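Local coordinates for protein probable acetyltransferase (Pseudomonas aeruginosa PAO1, PDB 2EUI) that is of unknown function but probably transfers an acyl group, perhaps acetyl, to a substrate not yet identified, at residues 70-82 with 106-118. Residues are numbered along the deposited sequence; the frame is centred on the assembly and turned at random.
Sequences FSSLSLKRVWILN and MARETHAVRMRVS
The indole of Trp79 lies against the C-terminal end of helix 92-109, sandwiched between two side chains. Over one face stands selenomethionine Met106, whose SE is 3.9 Å from the centroid of the six-membered ring of Trp79 and 27° off its normal, a Met-aromatic contact; the opposite face carries CD of Arg77. At the ring edge, near its plane, CB of Ala112 comes within 3.6 Å of Trp79 CD1. Trp79 NE1 donates to Thr110 OG1, but the modelled methyl of Met106 sits impossibly near both atoms, so their positions, and with them the bond's geometry, are doubtful. With CG of Trp79 beside its own backbone N (chi1 -74°), the indole reaches the helix end, which a Schellman motif closes: Ala112 N bonds Ala107 O, and His111, with positive phi, is C'.

At the corner the chain makes at Val113, its amide N bonds Arg77 O at 2.8 Å. After it, strand segments 76-82 and 114-118 run parallel, their axes approaching to 4.5 Å at an angle of 26°. Trp79 is gripped through both backbone groups, N to Arg114 O and O from Arg116 N, and Leu81 N closes the series on Arg116 O at 2.8 Å. Farther along, one water bridges Leu81 O and Ser118 N. Side chains alternate between the faces: Val78 lies across the aliphatic part of Arg114, CG1 to CG 4.0 Å, whereas CB of Trp79 meets CG of selenomethionine Met115 on the other face at the same separation.

The contact closes the beta-alpha-beta unit of strand 76-86, helix 92-109 and strand 112-120, part of the GNAT acetyltransferase fold. Strand 60-71 borders 76-86 on its other side, Phe135 and Tyr130 pack on Leu81 and Val117, and strand 112-120 pairs antiparallel with a strand of the second subunit, continuing the sheet across the dimer.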
loop_
_atom_site.group_PDB
_atom_site.type_symbol
_atom_site.label_atom_id
_atom_site.label_comp_id
_atom_site.label_asym_id
_atom_site.label_seq_id
_atom_site.Cartn_x
_atom_site.Cartn_y
_atom_site.Cartn_z
ATOM N N PHE A 70 -3.695 5.943 -1.608
ATOM C CA PHE A 70 -4.136 6.996 -2.526
ATOM C C PHE A 70 -3.419 6.958 -3.867
ATOM O O PHE A 70 -2.355 6.360 -4.015
ATOM C CB PHE A 70 -3.888 8.390 -1.917
ATOM C CG PHE A 70 -4.656 8.658 -0.661
ATOM C CD1 PHE A 70 -5.985 9.059 -0.710
ATOM C CD2 PHE A 70 -4.064 8.474 0.580
ATOM C CE1 PHE A 70 -6.706 9.264 0.455
ATOM C CE2 PHE A 70 -4.782 8.678 1.743
ATOM C CZ PHE A 70 -6.106 9.075 1.675
ATOM N N SER A 71 -4.019 7.625 -4.843
ATOM C CA SER A 71 -3.444 7.750 -6.171
ATOM C C SER A 71 -3.172 9.241 -6.331
ATOM O O SER A 71 -4.096 10.055 -6.303
ATOM C CB SER A 71 -4.436 7.274 -7.231
ATOM O OG SER A 71 -3.869 7.411 -8.520
ATOM N N SER A 72 -1.906 9.609 -6.468
ATOM C CA SER A 72 -1.567 11.024 -6.611
ATOM C C SER A 72 -2.061 11.547 -7.950
ATOM O O SER A 72 -2.477 12.698 -8.064
ATOM C CB SER A 72 -0.051 11.239 -6.496
ATOM O OG SER A 72 0.417 10.958 -5.187
ATOM N N LEU A 73 -2.023 10.683 -8.957
ATOM C CA LEU A 73 -2.463 11.039 -10.288
ATOM C C LEU A 73 -3.924 11.472 -10.353
ATOM O O LEU A 73 -4.213 12.581 -10.795
ATOM C CB LEU A 73 -2.209 9.872 -11.236
ATOM C CG LEU A 73 -0.983 10.017 -12.137
ATOM C CD1 LEU A 73 0.165 10.628 -11.366
ATOM C CD2 LEU A 73 -0.605 8.665 -12.713
ATOM N N SER A 74 -4.846 10.625 -9.903
ATOM C CA SER A 74 -6.262 10.984 -9.968
ATOM C C SER A 74 -6.831 11.553 -8.677
ATOM O O SER A 74 -8.043 11.685 -8.534
ATOM C CB SER A 74 -7.119 9.792 -10.436
ATOM O OG SER A 74 -7.212 8.782 -9.455
ATOM N N LEU A 75 -5.952 11.890 -7.743
ATOM C CA LEU A 75 -6.359 12.493 -6.473
ATOM C C LEU A 75 -7.512 11.778 -5.803
ATOM O O LEU A 75 -8.381 12.408 -5.209
ATOM C CB LEU A 75 -6.745 13.955 -6.693
ATOM C CG LEU A 75 -5.701 14.759 -7.453
ATOM C CD1 LEU A 75 -6.272 16.084 -7.889
ATOM C CD2 LEU A 75 -4.478 14.927 -6.564
ATOM N N LYS A 76 -7.510 10.459 -5.895
ATOM C CA LYS A 76 -8.559 9.664 -5.294
ATOM C C LYS A 76 -7.991 8.535 -4.417
ATOM O O LYS A 76 -6.784 8.232 -4.446
ATOM C CB LYS A 76 -9.450 9.089 -6.397
ATOM C CG LYS A 76 -10.356 10.090 -7.090
ATOM C CD LYS A 76 -11.020 9.448 -8.297
ATOM C CE LYS A 76 -12.429 9.993 -8.539
ATOM N NZ LYS A 76 -13.393 9.644 -7.436
ATOM N N ARG A 77 -8.878 7.927 -3.630
ATOM C CA ARG A 77 -8.534 6.836 -2.725
ATOM C C ARG A 77 -8.232 5.539 -3.484
ATOM O O ARG A 77 -8.641 5.376 -4.628
ATOM C CB ARG A 77 -9.704 6.610 -1.758
ATOM C CG ARG A 77 -9.696 5.273 -1.029
ATOM C CD ARG A 77 -8.751 5.289 0.148
ATOM N NE ARG A 77 -9.258 6.140 1.220
ATOM C CZ ARG A 77 -8.549 6.475 2.292
ATOM N NH1 ARG A 77 -7.307 6.032 2.417
ATOM N NH2 ARG A 77 -9.080 7.236 3.239
ATOM N N VAL A 78 -7.492 4.645 -2.836
ATOM C CA VAL A 78 -7.152 3.331 -3.370
ATOM C C VAL A 78 -7.157 2.399 -2.164
ATOM O O VAL A 78 -6.794 2.811 -1.058
ATOM C CB VAL A 78 -5.742 3.265 -3.988
ATOM C CG1 VAL A 78 -5.387 1.816 -4.311
ATOM C CG2 VAL A 78 -5.680 4.101 -5.235
ATOM N N TRP A 79 -7.574 1.153 -2.364
ATOM C CA TRP A 79 -7.600 0.200 -1.269
ATOM C C TRP A 79 -6.716 -1.000 -1.554
ATOM O O TRP A 79 -6.911 -1.706 -2.538
ATOM C CB TRP A 79 -9.033 -0.264 -0.976
ATOM C CG TRP A 79 -9.847 0.772 -0.288
ATOM C CD1 TRP A 79 -10.777 1.597 -0.849
ATOM C CD2 TRP A 79 -9.739 1.167 1.080
ATOM N NE1 TRP A 79 -11.246 2.491 0.081
ATOM C CE2 TRP A 79 -10.617 2.253 1.277
ATOM C CE3 TRP A 79 -8.963 0.725 2.159
ATOM C CZ2 TRP A 79 -10.760 2.890 2.514
ATOM C CZ3 TRP A 79 -9.106 1.362 3.389
ATOM C CH2 TRP A 79 -9.990 2.436 3.551
ATOM N N ILE A 80 -5.727 -1.206 -0.693
ATOM C CA ILE A 80 -4.825 -2.328 -0.827
ATOM C C ILE A 80 -5.470 -3.461 -0.048
ATOM O O ILE A 80 -5.868 -3.288 1.105
ATOM C CB ILE A 80 -3.451 -2.035 -0.201
ATOM C CG1 ILE A 80 -2.822 -0.802 -0.847
ATOM C CG2 ILE A 80 -2.543 -3.229 -0.374
ATOM C CD1 ILE A 80 -1.418 -0.512 -0.346
ATOM N N LEU A 81 -5.591 -4.616 -0.685
ATOM C CA LEU A 81 -6.181 -5.778 -0.045
ATOM C C LEU A 81 -5.046 -6.744 0.241
ATOM O O LEU A 81 -4.563 -7.424 -0.659
ATOM C CB LEU A 81 -7.196 -6.420 -0.986
ATOM C CG LEU A 81 -7.996 -7.637 -0.521
ATOM C CD1 LEU A 81 -8.780 -7.317 0.758
ATOM C CD2 LEU A 81 -8.938 -8.040 -1.646
ATOM N N ASN A 82 -4.609 -6.802 1.491
ATOM C CA ASN A 82 -3.509 -7.689 1.848
ATOM C C ASN A 82 -3.935 -9.082 2.287
ATOM O O ASN A 82 -3.412 -10.072 1.771
ATOM C CB ASN A 82 -2.661 -7.072 2.969
ATOM C CG ASN A 82 -1.567 -8.012 3.460
ATOM O OD1 ASN A 82 -0.995 -7.817 4.534
ATOM N ND2 ASN A 82 -1.269 -9.036 2.668
HETATM N N MSE A 106 -17.419 -1.365 0.147
HETATM C CA MSE A 106 -16.879 -0.261 0.928
HETATM C C MSE A 106 -16.020 0.617 0.027
HETATM O O MSE A 106 -16.166 1.834 0.046
HETATM C CB MSE A 106 -16.059 -0.774 2.111
HETATM C CG MSE A 106 -15.453 0.328 2.973
HETATM SE SE MSE A 106 -13.596 0.689 2.597
HETATM C CE MSE A 106 -13.815 2.034 1.326
ATOM N N ALA A 107 -15.141 0.004 -0.766
ATOM C CA ALA A 107 -14.279 0.762 -1.673
ATOM C C ALA A 107 -15.131 1.672 -2.558
ATOM O O ALA A 107 -14.808 2.849 -2.765
ATOM C CB ALA A 107 -13.444 -0.184 -2.536
ATOM N N ARG A 108 -16.219 1.110 -3.078
ATOM C CA ARG A 108 -17.142 1.850 -3.924
ATOM C C ARG A 108 -17.699 3.001 -3.108
ATOM O O ARG A 108 -17.597 4.158 -3.506
ATOM C CB ARG A 108 -18.290 0.947 -4.394
ATOM C CG ARG A 108 -17.883 -0.103 -5.419
ATOM C CD ARG A 108 -19.108 -0.776 -6.023
ATOM N NE ARG A 108 -18.769 -1.759 -7.057
ATOM C CZ ARG A 108 -18.166 -1.470 -8.213
ATOM N NH1 ARG A 108 -17.823 -0.214 -8.490
ATOM N NH2 ARG A 108 -17.913 -2.436 -9.098
ATOM N N GLU A 109 -18.276 2.686 -1.955
ATOM C CA GLU A 109 -18.843 3.713 -1.095
ATOM C C GLU A 109 -17.890 4.884 -0.825
ATOM O O GLU A 109 -18.330 6.015 -0.629
ATOM C CB GLU A 109 -19.277 3.088 0.228
ATOM C CG GLU A 109 -20.542 2.248 0.136
ATOM C CD GLU A 109 -20.855 1.514 1.438
ATOM O OE1 GLU A 109 -20.604 2.094 2.524
ATOM O OE2 GLU A 109 -21.362 0.367 1.366
ATOM N N THR A 110 -16.585 4.623 -0.819
ATOM C CA THR A 110 -15.610 5.680 -0.549
ATOM C C THR A 110 -14.954 6.249 -1.793
ATOM O O THR A 110 -13.881 6.849 -1.715
ATOM C CB THR A 110 -14.490 5.205 0.391
ATOM O OG1 THR A 110 -13.867 4.039 -0.163
ATOM C CG2 THR A 110 -15.044 4.908 1.770
ATOM N N HIS A 111 -15.590 6.042 -2.938
ATOM C CA HIS A 111 -15.089 6.576 -4.191
ATOM C C HIS A 111 -13.618 6.257 -4.440
ATOM O O HIS A 111 -12.815 7.149 -4.727
ATOM C CB HIS A 111 -15.314 8.088 -4.199
ATOM C CG HIS A 111 -16.687 8.481 -3.752
ATOM N ND1 HIS A 111 -17.816 8.189 -4.485
ATOM C CD2 HIS A 111 -17.121 9.049 -2.599
ATOM C CE1 HIS A 111 -18.889 8.553 -3.801
ATOM N NE2 HIS A 111 -18.494 9.075 -2.654
ATOM N N ALA A 112 -13.264 4.981 -4.331
ATOM C CA ALA A 112 -11.893 4.565 -4.564
ATOM C C ALA A 112 -11.712 4.432 -6.065
ATOM O O ALA A 112 -12.646 4.077 -6.769
ATOM C CB ALA A 112 -11.633 3.237 -3.889
ATOM N N VAL A 113 -10.523 4.738 -6.565
ATOM C CA VAL A 113 -10.266 4.618 -7.995
ATOM C C VAL A 113 -10.149 3.140 -8.291
ATOM O O VAL A 113 -10.650 2.644 -9.301
ATOM C CB VAL A 113 -8.920 5.267 -8.409
ATOM C CG1 VAL A 113 -8.808 5.324 -9.928
ATOM C CG2 VAL A 113 -8.799 6.641 -7.809
ATOM N N ARG A 114 -9.480 2.434 -7.387
ATOM C CA ARG A 114 -9.261 1.006 -7.552
ATOM C C ARG A 114 -8.904 0.321 -6.241
ATOM O O ARG A 114 -8.799 0.948 -5.188
ATOM C CB ARG A 114 -8.121 0.779 -8.554
ATOM C CG ARG A 114 -6.757 1.245 -8.043
ATOM C CD ARG A 114 -5.690 1.150 -9.110
ATOM N NE ARG A 114 -5.997 2.035 -10.225
ATOM C CZ ARG A 114 -5.482 3.250 -10.395
ATOM N NH1 ARG A 114 -4.609 3.739 -9.521
ATOM N NH2 ARG A 114 -5.863 3.982 -11.434
HETATM N N MSE A 115 -8.734 -0.987 -6.341
HETATM C CA MSE A 115 -8.341 -1.824 -5.234
HETATM C C MSE A 115 -7.152 -2.537 -5.834
HETATM O O MSE A 115 -7.178 -2.912 -7.009
HETATM C CB MSE A 115 -9.421 -2.842 -4.891
HETATM C CG MSE A 115 -10.561 -2.326 -4.038
HETATM SE SE MSE A 115 -11.714 -3.803 -3.548
HETATM C CE MSE A 115 -10.950 -4.250 -1.828
ATOM N N ARG A 116 -6.106 -2.710 -5.038
ATOM C CA ARG A 116 -4.900 -3.373 -5.499
ATOM C C ARG A 116 -4.567 -4.494 -4.519
ATOM O O ARG A 116 -4.659 -4.322 -3.304
ATOM C CB ARG A 116 -3.767 -2.338 -5.588
ATOM C CG ARG A 116 -2.379 -2.886 -5.902
ATOM C CD ARG A 116 -1.688 -3.485 -4.658
ATOM N NE ARG A 116 -0.255 -3.730 -4.860
ATOM C CZ ARG A 116 0.650 -2.771 -5.082
ATOM N NH1 ARG A 116 0.280 -1.490 -5.134
ATOM N NH2 ARG A 116 1.931 -3.091 -5.247
ATOM N N VAL A 117 -4.206 -5.654 -5.052
ATOM C CA VAL A 117 -3.854 -6.790 -4.215
ATOM C C VAL A 117 -2.515 -7.361 -4.668
ATOM O O VAL A 117 -2.172 -7.317 -5.844
ATOM C CB VAL A 117 -4.941 -7.908 -4.277
ATOM C CG1 VAL A 117 -4.957 -8.538 -5.645
ATOM C CG2 VAL A 117 -4.669 -8.962 -3.225
ATOM N N SER A 118 -1.755 -7.894 -3.723
ATOM C CA SER A 118 -0.460 -8.472 -4.034
ATOM C C SER A 118 -0.359 -9.770 -3.247
ATOM O O SER A 118 -0.680 -9.794 -2.058
ATOM C CB SER A 118 0.646 -7.499 -3.622
ATOM O OG SER A 118 1.910 -7.960 -4.040
HETATM O O HOH W 1 -11.482 9.242 -3.130
HETATM O O HOH W 2 -1.604 -6.714 -0.781
#